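Local coordinates for protein Cbs-cp12 (Microcystis aeruginosa PCC 7806, PDB 5NMU) that joins a tandem CBS-domain module to a CP12 domain in a hexamer, and probably takes part in redox regulation of photosynthesis, at the interface of chains A and B. Numbering follows the deposited sequence. Chains: chain A/B, Cbs-cp12.

Contact 1: the interface of chains A and B. Residues chain A 28, 31, 35-36, 55, 58; chain B 124-125.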
loop_
_atom_site.group_PDB
_atom_site.type_symbol
_atom_site.label_atom_id
_atom_site.label_comp_id
_atom_site.label_asym_id
_atom_site.label_seq_id
_atom_site.Cartn_x
_atom_site.Cartn_y
_atom_site.Cartn_z
ATOM N N VAL A 28 -6.188 8.713 26.055
ATOM C CA VAL A 28 -7.167 9.611 25.478
ATOM C C VAL A 28 -7.402 10.802 26.380
ATOM O O VAL A 28 -7.494 11.931 25.903
ATOM C CB VAL A 28 -8.482 8.883 25.142
ATOM C CG1 VAL A 28 -9.570 9.853 24.757
ATOM C CG2 VAL A 28 -8.237 7.936 23.972
ATOM N N MET A 31 -4.572 13.099 26.172
ATOM C CA MET A 31 -4.557 13.792 24.893
ATOM C C MET A 31 -5.590 14.890 24.813
ATOM O O MET A 31 -5.311 15.937 24.260
ATOM C CB MET A 31 -4.683 12.808 23.743
ATOM C CG MET A 31 -3.428 11.950 23.596
ATOM S SD MET A 31 -3.712 10.454 22.681
ATOM C CE MET A 31 -3.012 10.893 21.091
ATOM N N LYS A 35 -4.740 18.697 24.367
ATOM C CA LYS A 35 -4.881 18.817 22.897
ATOM C C LYS A 35 -3.654 18.263 22.139
ATOM O O LYS A 35 -3.050 18.916 21.310
ATOM C CB LYS A 35 -5.244 20.264 22.501
ATOM C CG LYS A 35 -6.531 20.798 23.154
ATOM C CD LYS A 35 -7.709 19.834 23.016
ATOM C CE LYS A 35 -8.957 20.246 23.772
ATOM N NZ LYS A 35 -9.686 21.250 22.964
ATOM N N LEU A 36 -3.310 17.024 22.455
ATOM C CA LEU A 36 -2.147 16.330 21.875
ATOM C C LEU A 36 -2.605 15.345 20.851
ATOM O O LEU A 36 -3.544 14.622 21.080
ATOM C CB LEU A 36 -1.408 15.581 22.963
ATOM C CG LEU A 36 -1.001 16.537 24.115
ATOM C CD1 LEU A 36 -0.482 15.732 25.294
ATOM C CD2 LEU A 36 0.011 17.547 23.658
ATOM N N GLU A 55 -3.169 9.995 17.361
ATOM C CA GLU A 55 -4.616 10.102 17.110
ATOM C C GLU A 55 -5.166 9.092 16.100
ATOM O O GLU A 55 -6.294 8.595 16.266
ATOM C CB GLU A 55 -5.002 11.519 16.698
ATOM C CG GLU A 55 -4.361 12.001 15.395
ATOM C CD GLU A 55 -4.801 13.390 15.014
ATOM O OE1 GLU A 55 -5.548 13.966 15.783
ATOM O OE2 GLU A 55 -4.376 13.920 13.944
ATOM N N ILE A 58 -5.423 5.592 17.493
ATOM C CA ILE A 58 -6.556 5.510 18.356
ATOM C C ILE A 58 -7.880 5.420 17.560
ATOM O O ILE A 58 -8.667 4.532 17.790
ATOM C CB ILE A 58 -6.566 6.620 19.406
ATOM C CG1 ILE A 58 -5.407 6.393 20.380
ATOM C CG2 ILE A 58 -7.872 6.596 20.199
ATOM C CD1 ILE A 58 -5.037 7.603 21.199
ATOM N N LEU B 124 -10.934 12.212 18.204
ATOM C CA LEU B 124 -10.170 11.939 19.401
ATOM C C LEU B 124 -10.650 12.818 20.552
ATOM O O LEU B 124 -10.865 12.325 21.664
ATOM C CB LEU B 124 -8.687 12.178 19.179
ATOM C CG LEU B 124 -7.751 12.097 20.399
ATOM C CD1 LEU B 124 -7.884 10.747 21.048
ATOM C CD2 LEU B 124 -6.291 12.308 19.994
ATOM N N PHE B 125 -10.843 14.102 20.266
ATOM C CA PHE B 125 -11.173 15.043 21.296
ATOM C C PHE B 125 -12.645 15.129 21.667
ATOM O O PHE B 125 -12.945 15.564 22.745
ATOM C CB PHE B 125 -10.674 16.436 20.922
ATOM C CG PHE B 125 -9.211 16.524 20.641
ATOM C CD1 PHE B 125 -8.284 15.721 21.298
ATOM C CD2 PHE B 125 -8.753 17.480 19.767
ATOM C CE1 PHE B 125 -6.904 15.878 21.089
ATOM C CE2 PHE B 125 -7.401 17.628 19.524
ATOM C CZ PHE B 125 -6.472 16.814 20.181
#

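Contact 2: the interface of chains A and B. Residues chain A 37, 55-56, 59, 104; chain B 104, 120-121, 124.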
loop_
_atom_site.group_PDB
_atom_site.type_symbol
_atom_site.label_atom_id
_atom_site.label_comp_id
_atom_site.label_asym_id
_atom_site.label_seq_id
_atom_site.Cartn_x
_atom_site.Cartn_y
_atom_site.Cartn_z
ATOM N N ARG A 37 -1.939 15.327 19.720
ATOM C CA ARG A 37 -2.235 14.391 18.677
ATOM C C ARG A 37 -1.273 13.188 18.629
ATOM O O ARG A 37 -1.504 12.228 17.830
ATOM C CB ARG A 37 -2.265 15.131 17.353
ATOM C CG ARG A 37 -3.454 16.073 17.311
ATOM C CD ARG A 37 -3.458 16.886 16.029
ATOM N NE ARG A 37 -4.548 17.858 16.046
ATOM C CZ ARG A 37 -4.564 18.962 16.804
ATOM N NH1 ARG A 37 -3.545 19.268 17.590
ATOM N NH2 ARG A 37 -5.600 19.777 16.761
ATOM N N GLU A 55 -3.169 9.995 17.361
ATOM C CA GLU A 55 -4.616 10.102 17.110
ATOM C C GLU A 55 -5.166 9.092 16.100
ATOM O O GLU A 55 -6.294 8.595 16.266
ATOM C CB GLU A 55 -5.002 11.519 16.698
ATOM C CG GLU A 55 -4.361 12.001 15.395
ATOM C CD GLU A 55 -4.801 13.390 15.014
ATOM O OE1 GLU A 55 -5.548 13.966 15.783
ATOM O OE2 GLU A 55 -4.376 13.920 13.944
ATOM N N THR A 56 -4.398 8.844 15.045
ATOM C CA THR A 56 -4.767 7.972 13.954
ATOM C C THR A 56 -4.719 6.534 14.451
ATOM O O THR A 56 -5.607 5.755 14.084
ATOM C CB THR A 56 -3.856 8.244 12.689
ATOM O OG1 THR A 56 -3.997 9.620 12.260
ATOM C CG2 THR A 56 -4.247 7.461 11.570
ATOM N N VAL A 59 -8.066 6.316 16.606
ATOM C CA VAL A 59 -9.256 6.315 15.775
ATOM C C VAL A 59 -9.369 5.074 14.874
ATOM O O VAL A 59 -10.475 4.455 14.776
ATOM C CB VAL A 59 -9.293 7.624 14.952
ATOM C CG1 VAL A 59 -10.422 7.589 13.931
ATOM C CG2 VAL A 59 -9.420 8.814 15.886
ATOM N N ARG A 104 2.986 11.059 10.192
ATOM C CA ARG A 104 2.644 12.479 10.312
ATOM C C ARG A 104 3.290 13.115 11.525
ATOM O O ARG A 104 3.152 14.335 11.715
ATOM C CB ARG A 104 1.128 12.648 10.337
ATOM C CG ARG A 104 0.538 12.283 8.965
ATOM C CD ARG A 104 -0.858 11.792 9.022
ATOM N NE ARG A 104 -1.029 10.628 9.923
ATOM C CZ ARG A 104 -0.938 9.353 9.597
ATOM N NH1 ARG A 104 -0.668 8.983 8.360
ATOM N NH2 ARG A 104 -1.132 8.442 10.543
ATOM N N ARG B 104 -7.589 11.307 7.048
ATOM C CA ARG B 104 -7.645 11.821 8.419
ATOM C C ARG B 104 -8.653 12.943 8.560
ATOM O O ARG B 104 -8.865 13.427 9.684
ATOM C CB ARG B 104 -6.255 12.263 8.865
ATOM C CG ARG B 104 -5.338 11.038 9.011
ATOM C CD ARG B 104 -3.901 11.334 8.803
ATOM N NE ARG B 104 -3.621 11.967 7.494
ATOM C CZ ARG B 104 -3.324 11.354 6.364
ATOM N NH1 ARG B 104 -3.247 10.039 6.302
ATOM N NH2 ARG B 104 -3.094 12.091 5.285
ATOM N N VAL B 120 -9.733 13.275 12.298
ATOM C CA VAL B 120 -9.319 12.363 13.334
ATOM C C VAL B 120 -9.191 13.028 14.685
ATOM O O VAL B 120 -9.552 12.392 15.687
ATOM C CB VAL B 120 -8.034 11.565 12.965
ATOM C CG1 VAL B 120 -8.404 10.565 11.897
ATOM C CG2 VAL B 120 -6.870 12.449 12.504
ATOM N N SER B 121 -8.728 14.282 14.710
ATOM C CA SER B 121 -8.631 15.076 15.933
ATOM C C SER B 121 -10.052 15.359 16.545
ATOM O O SER B 121 -10.246 15.228 17.741
ATOM C CB SER B 121 -7.918 16.406 15.671
ATOM O OG SER B 121 -6.694 16.219 14.983
ATOM N N LEU B 124 -10.934 12.212 18.204
ATOM C CA LEU B 124 -10.170 11.939 19.401
ATOM C C LEU B 124 -10.650 12.818 20.552
ATOM O O LEU B 124 -10.865 12.325 21.664
ATOM C CB LEU B 124 -8.687 12.178 19.179
ATOM C CG LEU B 124 -7.751 12.097 20.399
ATOM C CD1 LEU B 124 -7.884 10.747 21.048
ATOM C CD2 LEU B 124 -6.291 12.308 19.994
HETATM O O HOH W 1 -4.759 16.214 12.658
#

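Contact 1: the interface of chains A and B
B:Leu124 pushes its forked end into a groove on chain A lined by A:Val28 and A:Met31 of helix 24-34 and by A:Glu55 and A:Ile58 of helix 55-63. Helix 120-126, which carries this side chain, belongs to the CBS module of the other subunit, so the patch is mainly apolar packing of that helix on two helices and a loop of its partner, part of a two-fold interface in the hexamer.

The aliphatic contacts divide between the two methyls of the leucine. CD2 of B:Leu124 takes the tighter place, 3.6 Å from CB of A:Glu55 and 3.7 Å from CE of A:Met31. The thioether crosses the leucine at about a right angle, and the bend of its chain at the last torsion (chi3 102°) turns the CE methyl toward CD2. CD1 reaches the other way, 4.1 Å from CG2 of A:Val28, with CG2 of A:Ile58 at a similar distance; valine and leucine here run past one another in opposite directions.

Aromatic contacts form the second group. The ring of B:Phe125 leans against the turn that follows helix 24-34, its CZ 3.7 Å from CA of A:Lys35. One face receives the aliphatic part of that lysine: CD sits 4.0 Å above the ring plane, over the centre, placed there by a fold in the chain at chi2 (-49°). The contact is thus made by methylene groups, with the amine carried beyond. Replacing B:Phe125 by alanine is likely to open a gap against A:Lys35 and leave its methylenes free to move.

Backbone oxygens meet the rim of the same ring. The carbonyl O of A:Leu36 lies at the edge, in the ring plane, and O of A:Met31 approaches CE1 of B:Phe125 to 3.5 Å.

Contact 2: the interface of chains A and B
A:Glu55, the first residue of helix 55-63, runs across the start of helix 120-126 of chain B and meets B:Val120 and B:Ser121 with its outer half. This is a polar part of the two-fold interface between the CBS modules of the two subunits, and it probably helps to set their register. The CB of A:Glu55, already packed on B:Leu124, sends CG into the position between backbone N and carbonyl carbon (chi1 62°), and from there the chain is fully extended. CG passes CG2 of B:Val120 at 3.9 Å, the valine crossing it at about a right angle. CD comes nearer to the same methyl, at 3.4 Å, which lies over one face of the carboxylate. At the tip the two oxygens part. OE1 accepts a hydrogen bond from OG of B:Ser121 at 2.7 Å, through its syn lone pair, the one on the side of the other oxygen. OE2 is linked to the same serine indirectly, by a water 2.7 Å from OE2 that also lies 3.0 Å from OG of B:Ser121.

That hydroxyl is held from a further direction by A:Arg37, whose extended chain brings NE to 2.9 Å from OG of B:Ser121. This bond is bent, 141° at the hydrogen, and the serine oxygen sits 19° out of the guanidinium plane. The serine therefore relays between two chain A residues, accepting from the arginine and donating to the glutamate; the nearby guanidinium would probably help to stabilise a negative charge on A:Glu55.

OG1 of A:Thr56 faces the aliphatic chain of B:Arg104, which meets its own symmetry mate, A:Arg104. Their guanidinium planes are nearly parallel, but the two CD atoms are modelled too close together, so the detail of this pairing is doubtful. Farther along helix 55-63, CG2 of A:Val59 packs 3.6 Å from the backbone O of B:Val120.

Contact 1 and contact 2 are neighbouring stretches of one interface, their C-alpha centres about 7 Å apart, and they share A:Glu55 and B:Leu124. In both, helix 55-63 of chain A faces helix 120-126 of chain B; contact 1 extends to helix 24-34, while contact 2 continues to the symmetric meeting of A:Arg104 and B:Arg104. An apolar area thus adjoins a polar one. Because the interface is two-fold symmetric, the whole arrangement recurs with the chains exchanged, which probably fixes the relative orientation of the two CBS modules within the hexamer.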